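Local coordinates for protein PfkB family carbohydrate kinase (PDB 4GM6) that probably phosphorylates a sugar or related small carbohydrate, as a kinase of the PfkB (ribokinase-like) family, at residues G56-N61 and H155-T160; V28-L33 and R74-V79; V313-A318 and T337-A342. All coordinates share one frame; numbering follows the deposited sequence.

Contact 1: G56-N61 and H155-T160; sequences GGAEAN and HVSGIT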
loop_
_atom_site.group_PDB
_atom_site.type_symbol
_atom_site.label_atom_id
_atom_site.label_comp_id
_atom_site.label_asym_id
_atom_site.label_seq_id
_atom_site.Cartn_x
_atom_site.Cartn_y
_atom_site.Cartn_z
ATOM N N GLY C 56 -12.754 -13.342 -12.968
ATOM C CA GLY C 56 -14.202 -13.486 -12.941
ATOM C C GLY C 56 -14.756 -13.806 -14.309
ATOM O O GLY C 56 -14.015 -14.016 -15.249
ATOM N N GLY C 57 -16.079 -13.815 -14.404
ATOM C CA GLY C 57 -16.788 -14.207 -15.612
ATOM C C GLY C 57 -18.155 -14.649 -15.133
ATOM O O GLY C 57 -18.240 -15.433 -14.197
ATOM N N ALA C 58 -19.221 -14.135 -15.748
ATOM C CA ALA C 58 -20.583 -14.430 -15.276
ATOM C C ALA C 58 -20.761 -15.900 -14.929
ATOM O O ALA C 58 -21.149 -16.245 -13.805
ATOM C CB ALA C 58 -21.628 -13.988 -16.295
ATOM N N GLU C 59 -20.486 -16.774 -15.892
ATOM C CA GLU C 59 -20.728 -18.207 -15.685
ATOM C C GLU C 59 -19.718 -18.805 -14.700
ATOM O O GLU C 59 -20.075 -19.582 -13.812
ATOM C CB GLU C 59 -20.713 -18.965 -17.022
ATOM C CG GLU C 59 -21.816 -18.535 -17.978
ATOM C CD GLU C 59 -21.366 -17.466 -18.963
ATOM O OE1 GLU C 59 -20.373 -16.767 -18.672
ATOM O OE2 GLU C 59 -21.992 -17.337 -20.047
ATOM N N ALA C 60 -18.454 -18.435 -14.865
ATOM C CA ALA C 60 -17.407 -18.827 -13.914
ATOM C C ALA C 60 -17.727 -18.412 -12.475
ATOM O O ALA C 60 -17.440 -19.151 -11.527
ATOM C CB ALA C 60 -16.077 -18.232 -14.327
ATOM N N ASN C 61 -18.307 -17.227 -12.310
ATOM C CA ASN C 61 -18.676 -16.764 -10.978
ATOM C C ASN C 61 -19.798 -17.650 -10.446
ATOM O O ASN C 61 -19.791 -18.063 -9.279
ATOM C CB ASN C 61 -19.150 -15.311 -11.004
ATOM C CG ASN C 61 -18.064 -14.343 -11.413
ATOM O OD1 ASN C 61 -16.878 -14.668 -11.402
ATOM N ND2 ASN C 61 -18.473 -13.136 -11.791
ATOM N N HIS C 155 -25.846 -24.481 -17.080
ATOM C CA HIS C 155 -26.034 -23.042 -16.983
ATOM C C HIS C 155 -25.199 -22.285 -18.013
ATOM O O HIS C 155 -24.021 -22.590 -18.221
ATOM C CB HIS C 155 -25.655 -22.535 -15.580
ATOM C CG HIS C 155 -25.756 -21.046 -15.437
ATOM N ND1 HIS C 155 -26.950 -20.404 -15.180
ATOM C CD2 HIS C 155 -24.821 -20.071 -15.548
ATOM C CE1 HIS C 155 -26.744 -19.099 -15.129
ATOM N NE2 HIS C 155 -25.463 -18.870 -15.359
ATOM N N VAL C 156 -25.811 -21.282 -18.638
ATOM C CA VAL C 156 -25.101 -20.407 -19.562
ATOM C C VAL C 156 -25.755 -19.024 -19.601
ATOM O O VAL C 156 -26.870 -18.837 -19.073
ATOM C CB VAL C 156 -24.960 -21.023 -20.973
ATOM C CG1 VAL C 156 -26.317 -21.133 -21.674
ATOM C CG2 VAL C 156 -23.960 -20.217 -21.796
ATOM N N SER C 157 -25.037 -18.044 -20.162
ATOM C CA SER C 157 -25.543 -16.676 -20.208
ATOM C C SER C 157 -25.482 -16.089 -21.613
ATOM O O SER C 157 -24.791 -16.617 -22.497
ATOM C CB SER C 157 -24.764 -15.779 -19.237
ATOM O OG SER C 157 -23.628 -15.197 -19.858
ATOM N N GLY C 158 -26.211 -14.990 -21.808
ATOM C CA GLY C 158 -26.201 -14.271 -23.076
ATOM C C GLY C 158 -24.857 -13.667 -23.446
ATOM O O GLY C 158 -24.662 -13.221 -24.577
ATOM N N ILE C 159 -23.928 -13.640 -22.495
ATOM C CA ILE C 159 -22.597 -13.090 -22.758
ATOM C C ILE C 159 -21.850 -14.009 -23.708
ATOM O O ILE C 159 -21.285 -13.572 -24.719
ATOM C CB ILE C 159 -21.798 -12.901 -21.454
ATOM C CG1 ILE C 159 -22.358 -11.707 -20.676
ATOM C CG2 ILE C 159 -20.322 -12.691 -21.745
ATOM C CD1 ILE C 159 -21.886 -11.636 -19.244
ATOM N N THR C 160 -21.886 -15.299 -23.398
ATOM C CA THR C 160 -21.192 -16.287 -24.202
ATOM C C THR C 160 -21.738 -16.388 -25.627
ATOM O O THR C 160 -20.982 -16.384 -26.596
ATOM C CB THR C 160 -21.257 -17.650 -23.509
ATOM O OG1 THR C 160 -20.513 -17.560 -22.291
ATOM C CG2 THR C 160 -20.670 -18.729 -24.393
HETATM O O HOH W 1 -18.908 -15.883 -20.903
#
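Glu-59 pushes its carboxylate from the first turn of helix 58-68 into the bend where strand 153-157 gives way to helix 158-163, and the dense part of the contact gathers round OE2. Two hydroxyls donate to this one oxygen: Ser-157 OG at 2.7 Å and Thr-160 OG1, also 2.7 Å from Glu-59 OE2. They come from opposite faces of the carboxylate plane, well out of it, and so grip OE2 between them; the backbone N of Ser-157 adds a weak third bond. The side chain gets there by a kink at its second torsion (chi2 94°), which swings the acid group across to the strand end while CG lies 4.2 Å from His-155 CD2. That histidine turns its ND1 elsewhere, to Ser-186 OG.

Ser-157 works twice. Besides donating to the glutamate, its OG accepts from Ile-159 N at 3.1 Å, a capping bond from the N-cap position ahead of the turn at 158-160. The Gly-56/Gly-57 pair, with Asn-61 a turn later, resembles the N-terminal glycine motif of PfkB kinases, and here it joins strand 50-56, of the small four-stranded sheet, to a helix packed on the large sheet of the ribokinase-like fold. Gly-57 is the N-cap of that helix. Asn-61 gives its ND2 to Asp-293 and Asp-329.

The looser side begins at the other carboxylate oxygen. Glu-59 OE1 reaches Thr-160 OG1 through a water, which donates to both and lies 2.8 Å from OE1. Farther along, partly exposed Ala-58 has a single apolar partner across the contact, its CB 3.8 Å from CD1 of Ile-159. The Ile-159 side chain also touches Arg-129 and Arg-192.

Contact 2: V28-L33 and R74-V79; sequences VTIGEL and RIATVV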
loop_
_atom_site.group_PDB
_atom_site.type_symbol
_atom_site.label_atom_id
_atom_site.label_comp_id
_atom_site.label_asym_id
_atom_site.label_seq_id
_atom_site.Cartn_x
_atom_site.Cartn_y
_atom_site.Cartn_z
ATOM N N VAL C 28 -22.885 -28.015 -14.590
ATOM C CA VAL C 28 -21.933 -27.677 -15.642
ATOM C C VAL C 28 -22.225 -26.267 -16.156
ATOM O O VAL C 28 -23.381 -25.856 -16.267
ATOM C CB VAL C 28 -21.949 -28.726 -16.792
ATOM C CG1 VAL C 28 -23.296 -28.742 -17.515
ATOM C CG2 VAL C 28 -20.817 -28.474 -17.774
ATOM N N THR C 29 -21.179 -25.508 -16.442
ATOM C CA THR C 29 -21.379 -24.186 -17.008
ATOM C C THR C 29 -20.424 -23.900 -18.177
ATOM O O THR C 29 -19.416 -24.585 -18.353
ATOM C CB THR C 29 -21.223 -23.104 -15.936
ATOM O OG1 THR C 29 -21.812 -21.889 -16.406
ATOM C CG2 THR C 29 -19.758 -22.887 -15.629
ATOM N N ILE C 30 -20.755 -22.879 -18.967
ATOM C CA ILE C 30 -19.992 -22.539 -20.164
ATOM C C ILE C 30 -19.765 -21.037 -20.203
ATOM O O ILE C 30 -20.705 -20.243 -20.071
ATOM C CB ILE C 30 -20.734 -22.943 -21.441
ATOM C CG1 ILE C 30 -20.965 -24.459 -21.457
ATOM C CG2 ILE C 30 -19.943 -22.524 -22.674
ATOM C CD1 ILE C 30 -21.913 -24.916 -22.543
ATOM N N GLY C 31 -18.519 -20.629 -20.366
ATOM C CA GLY C 31 -18.264 -19.206 -20.381
ATOM C C GLY C 31 -16.810 -18.839 -20.277
ATOM O O GLY C 31 -15.969 -19.673 -19.950
ATOM N N GLU C 32 -16.536 -17.569 -20.555
ATOM C CA GLU C 32 -15.180 -17.059 -20.593
ATOM C C GLU C 32 -14.789 -16.445 -19.257
ATOM O O GLU C 32 -15.605 -15.761 -18.633
ATOM C CB GLU C 32 -15.078 -15.999 -21.686
ATOM C CG GLU C 32 -13.735 -15.295 -21.708
ATOM C CD GLU C 32 -13.578 -14.367 -22.890
ATOM O OE1 GLU C 32 -14.600 -13.956 -23.483
ATOM O OE2 GLU C 32 -12.422 -14.030 -23.217
ATOM N N LEU C 33 -13.543 -16.681 -18.836
ATOM C CA LEU C 33 -12.970 -16.021 -17.677
ATOM C C LEU C 33 -12.220 -14.763 -18.102
ATOM O O LEU C 33 -11.489 -14.772 -19.090
ATOM C CB LEU C 33 -12.005 -16.942 -16.927
ATOM C CG LEU C 33 -12.673 -17.959 -16.003
ATOM C CD1 LEU C 33 -13.070 -19.166 -16.836
ATOM C CD2 LEU C 33 -11.755 -18.374 -14.863
ATOM N N ARG C 74 -18.175 -27.780 -12.750
ATOM C CA ARG C 74 -17.181 -27.890 -13.803
ATOM C C ARG C 74 -17.523 -26.859 -14.867
ATOM O O ARG C 74 -18.682 -26.440 -15.000
ATOM C CB ARG C 74 -17.226 -29.280 -14.425
ATOM C CG ARG C 74 -18.464 -29.504 -15.279
ATOM C CD ARG C 74 -18.551 -30.939 -15.755
ATOM N NE ARG C 74 -18.371 -31.897 -14.664
ATOM C CZ ARG C 74 -18.803 -33.156 -14.694
ATOM N NH1 ARG C 74 -19.457 -33.619 -15.752
ATOM N NH2 ARG C 74 -18.592 -33.953 -13.656
ATOM N N ILE C 75 -16.524 -26.453 -15.638
ATOM C CA ILE C 75 -16.746 -25.403 -16.617
ATOM C C ILE C 75 -16.017 -25.671 -17.916
ATOM O O ILE C 75 -14.802 -25.919 -17.932
ATOM C CB ILE C 75 -16.317 -24.021 -16.082
ATOM C CG1 ILE C 75 -16.789 -22.905 -17.024
ATOM C CG2 ILE C 75 -14.803 -23.946 -15.915
ATOM C CD1 ILE C 75 -16.449 -21.505 -16.545
ATOM N N ALA C 76 -16.774 -25.623 -19.004
ATOM C CA ALA C 76 -16.198 -25.678 -20.339
ATOM C C ALA C 76 -15.703 -24.267 -20.688
ATOM O O ALA C 76 -16.503 -23.342 -20.839
ATOM C CB ALA C 76 -17.234 -26.163 -21.341
ATOM N N THR C 77 -14.388 -24.092 -20.785
ATOM C CA THR C 77 -13.838 -22.782 -21.110
ATOM C C THR C 77 -12.483 -22.871 -21.833
ATOM O O THR C 77 -11.922 -23.958 -21.982
ATOM C CB THR C 77 -13.716 -21.901 -19.854
ATOM O OG1 THR C 77 -13.759 -20.522 -20.236
ATOM C CG2 THR C 77 -12.408 -22.200 -19.118
ATOM N N VAL C 78 -11.972 -21.726 -22.287
ATOM C CA VAL C 78 -10.702 -21.688 -23.009
ATOM C C VAL C 78 -9.801 -20.586 -22.472
ATOM O O VAL C 78 -10.249 -19.447 -22.295
ATOM C CB VAL C 78 -10.904 -21.415 -24.510
ATOM C CG1 VAL C 78 -9.555 -21.367 -25.221
ATOM C CG2 VAL C 78 -11.823 -22.462 -25.134
ATOM N N VAL C 79 -8.533 -20.927 -22.229
ATOM C CA VAL C 79 -7.537 -19.958 -21.798
ATOM C C VAL C 79 -6.212 -20.150 -22.540
ATOM O O VAL C 79 -5.903 -21.245 -22.967
ATOM C CB VAL C 79 -7.248 -20.073 -20.286
ATOM C CG1 VAL C 79 -8.536 -19.946 -19.491
ATOM C CG2 VAL C 79 -6.535 -21.383 -19.986
HETATM O O HOH W 2 -11.744 -18.357 -19.981
#
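Thr-29 and Ile-75 stand side by side on one face of the large sheet, pointing the same way, in two neighbouring parallel strands, 27-30 and 73-79. The chain between these strands runs through the small sheet and helix 58-68, making a beta-alpha-beta crossover with extra strands inserted, as in the ribokinase-like fold. The pair is tight: Thr-29 CG2 is only 3.3 Å from Ile-75 CG1. With chi1 at -163°, Thr-29 directs OG1 away from the isoleucine to the carbonyl O of His-155, leaving the methyl for Ile-75. Ala-60 and Ala-63 of helix 58-68 cover this face.

On the other face Val-28 and Arg-74 meet at a slant, Val-28 CG2 lying 3.6 Å from Arg-74 CG, while Arg-74 NH1 goes on to the carbonyl oxygens of Lys-149 and Leu-147. Ile-30 and Ala-76 follow on that face. Between the strands, Thr-29 N bonds Arg-74 O at 3.0 Å and Ala-76 N bonds Thr-29 O at 2.9 Å.

Past the end of strand 27-30, Leu-33 crosses Thr-77 at about a right angle, its CD1 beside Thr-77 CG2, and a water donates to Thr-77 OG1 and Val-78 O while accepting from Leu-33 N at 2.7 Å.

Contact 3: V313-A318 and T337-A342; sequences VKFATA and TIADFA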
loop_
_atom_site.group_PDB
_atom_site.type_symbol
_atom_site.label_atom_id
_atom_site.label_comp_id
_atom_site.label_asym_id
_atom_site.label_seq_id
_atom_site.Cartn_x
_atom_site.Cartn_y
_atom_site.Cartn_z
ATOM N N VAL C 313 -35.969 -17.651 -2.821
ATOM C CA VAL C 313 -35.907 -16.211 -3.072
ATOM C C VAL C 313 -35.340 -15.431 -1.874
ATOM O O VAL C 313 -34.648 -14.428 -2.051
ATOM C CB VAL C 313 -37.274 -15.636 -3.489
ATOM C CG1 VAL C 313 -38.197 -15.493 -2.281
ATOM C CG2 VAL C 313 -37.096 -14.302 -4.203
ATOM N N LYS C 314 -35.613 -15.891 -0.658
ATOM C CA LYS C 314 -35.125 -15.172 0.508
ATOM C C LYS C 314 -33.636 -15.397 0.688
ATOM O O LYS C 314 -32.874 -14.458 0.947
ATOM C CB LYS C 314 -35.876 -15.584 1.775
ATOM C CG LYS C 314 -35.509 -14.714 2.969
ATOM C CD LYS C 314 -36.537 -14.840 4.089
ATOM C CE LYS C 314 -36.418 -16.167 4.819
ATOM N NZ LYS C 314 -37.277 -16.193 6.039
ATOM N N PHE C 315 -33.228 -16.649 0.538
ATOM C CA PHE C 315 -31.831 -17.017 0.667
ATOM C C PHE C 315 -30.986 -16.325 -0.396
ATOM O O PHE C 315 -29.920 -15.757 -0.096
ATOM C CB PHE C 315 -31.701 -18.538 0.538
ATOM C CG PHE C 315 -30.281 -19.037 0.620
ATOM C CD1 PHE C 315 -29.561 -19.305 -0.529
ATOM C CD2 PHE C 315 -29.678 -19.254 1.848
ATOM C CE1 PHE C 315 -28.259 -19.769 -0.461
ATOM C CE2 PHE C 315 -28.382 -19.728 1.926
ATOM C CZ PHE C 315 -27.672 -19.984 0.767
ATOM N N ALA C 316 -31.460 -16.372 -1.640
ATOM C CA ALA C 316 -30.694 -15.855 -2.771
ATOM C C ALA C 316 -30.544 -14.341 -2.720
ATOM O O ALA C 316 -29.487 -13.814 -3.044
ATOM C CB ALA C 316 -31.309 -16.277 -4.091
ATOM N N THR C 317 -31.601 -13.633 -2.331
ATOM C CA THR C 317 -31.484 -12.188 -2.202
ATOM C C THR C 317 -30.481 -11.820 -1.102
ATOM O O THR C 317 -29.735 -10.852 -1.236
ATOM C CB THR C 317 -32.844 -11.520 -1.938
ATOM O OG1 THR C 317 -33.786 -11.971 -2.922
ATOM C CG2 THR C 317 -32.708 -10.006 -2.019
ATOM N N ALA C 318 -30.454 -12.600 -0.022
ATOM C CA ALA C 318 -29.488 -12.378 1.048
ATOM C C ALA C 318 -28.066 -12.615 0.557
ATOM O O ALA C 318 -27.143 -11.861 0.881
ATOM C CB ALA C 318 -29.797 -13.274 2.234
ATOM N N THR C 337 -23.666 -19.005 6.897
ATOM C CA THR C 337 -23.507 -17.572 7.036
ATOM C C THR C 337 -24.624 -16.830 6.312
ATOM O O THR C 337 -25.204 -15.888 6.842
ATOM C CB THR C 337 -22.162 -17.119 6.464
ATOM O OG1 THR C 337 -21.108 -17.779 7.171
ATOM C CG2 THR C 337 -22.009 -15.621 6.597
ATOM N N ILE C 338 -24.929 -17.265 5.098
ATOM C CA ILE C 338 -25.987 -16.652 4.301
ATOM C C ILE C 338 -27.361 -16.886 4.928
ATOM O O ILE C 338 -28.161 -15.955 5.080
ATOM C CB ILE C 338 -25.958 -17.191 2.852
ATOM C CG1 ILE C 338 -24.625 -16.822 2.173
ATOM C CG2 ILE C 338 -27.121 -16.638 2.045
ATOM C CD1 ILE C 338 -24.368 -17.585 0.885
ATOM N N ALA C 339 -27.624 -18.130 5.317
ATOM C CA ALA C 339 -28.889 -18.478 5.952
ATOM C C ALA C 339 -29.100 -17.710 7.263
ATOM O O ALA C 339 -30.216 -17.263 7.552
ATOM C CB ALA C 339 -28.985 -19.984 6.176
ATOM N N ASP C 340 -28.039 -17.546 8.049
ATOM C CA ASP C 340 -28.169 -16.825 9.312
ATOM C C ASP C 340 -28.500 -15.362 9.032
ATOM O O ASP C 340 -29.344 -14.768 9.694
ATOM C CB ASP C 340 -26.894 -16.920 10.148
ATOM C CG ASP C 340 -26.729 -18.273 10.821
ATOM O OD1 ASP C 340 -27.722 -19.021 10.941
ATOM O OD2 ASP C 340 -25.597 -18.586 11.244
ATOM N N PHE C 341 -27.858 -14.782 8.027
ATOM C CA PHE C 341 -28.152 -13.396 7.707
ATOM C C PHE C 341 -29.604 -13.247 7.275
ATOM O O PHE C 341 -30.310 -12.343 7.726
ATOM C CB PHE C 341 -27.236 -12.848 6.619
ATOM C CG PHE C 341 -27.583 -11.441 6.214
ATOM C CD1 PHE C 341 -27.490 -10.401 7.127
ATOM C CD2 PHE C 341 -28.040 -11.168 4.943
ATOM C CE1 PHE C 341 -27.831 -9.110 6.767
ATOM C CE2 PHE C 341 -28.382 -9.878 4.572
ATOM C CZ PHE C 341 -28.283 -8.852 5.485
ATOM N N ALA C 342 -30.041 -14.136 6.391
ATOM C CA ALA C 342 -31.414 -14.107 5.904
ATOM C C ALA C 342 -32.406 -14.229 7.056
ATOM O O ALA C 342 -33.452 -13.583 7.050
ATOM C CB ALA C 342 -31.640 -15.208 4.885
#
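The Phe-315 ring carries Ile-338 over one face. Methyl CG2 lies 3.7 Å from the ring centroid, 25° off the normal, a CH-pi contact displaced toward the rim, where Phe-315 CE2 is 3.3 Å from Ile-338 CG2. The ring also meets Trp-307 in a T-shaped (edge-to-face) pair. Phe-341, the second flat group, is touched at its edge: Ala-318 CB sits near the ring plane, 3.9 Å from Phe-341 CD2. Leu-120 of a second subunit packs on Phe-341 as well. In Phe-315, CG anti to the backbone N (chi1 178°) turns the ring toward helix 335-344.

Segments 313-318 and 337-342 belong to helices 309-323 and 335-344, the last two of the chain; the segment axes cross at 106° and come within 8.8 Å. Helix 309-323 lies against helix 291-304 and strand 273-282, and helix 335-344 packs on it toward the edge of the ribokinase-like domain, the contact centre being about 18 Å from the centre of the chain.

Where the backbones come nearest, alanines meet: Ala-318 CB lies 3.8 Å from Ala-342 CB, with Ile-338 CG2 alongside. The border is more open to solvent, where exposed Lys-314 lays the aliphatic CG of its chain 4.3 Å from Ala-342 CB and sends NZ on to Ser-346 OG.

Overall arrangement
Contacts 1 and 2 share the interior of the domain: strands 27-30 and 153-157 are neighbours in the large sheet, and helix 58-68, which supplies Glu-59, leads along the chain into strand 73-79. Their centres are 8 Å apart and they touch, with His-155 N bonding Val-28 O. Contact 1 is a buried polar junction centred on a carboxylate, whereas contact 2 combines regular strand pairing with apolar packing on both faces. Contact 3 is about 22 Å from contact 1 and 27 Å from contact 2, centre to centre, on two other helices; partly buried and reaching a subunit boundary, it relies across its helices on alanine, isoleucine and phenylalanine packing.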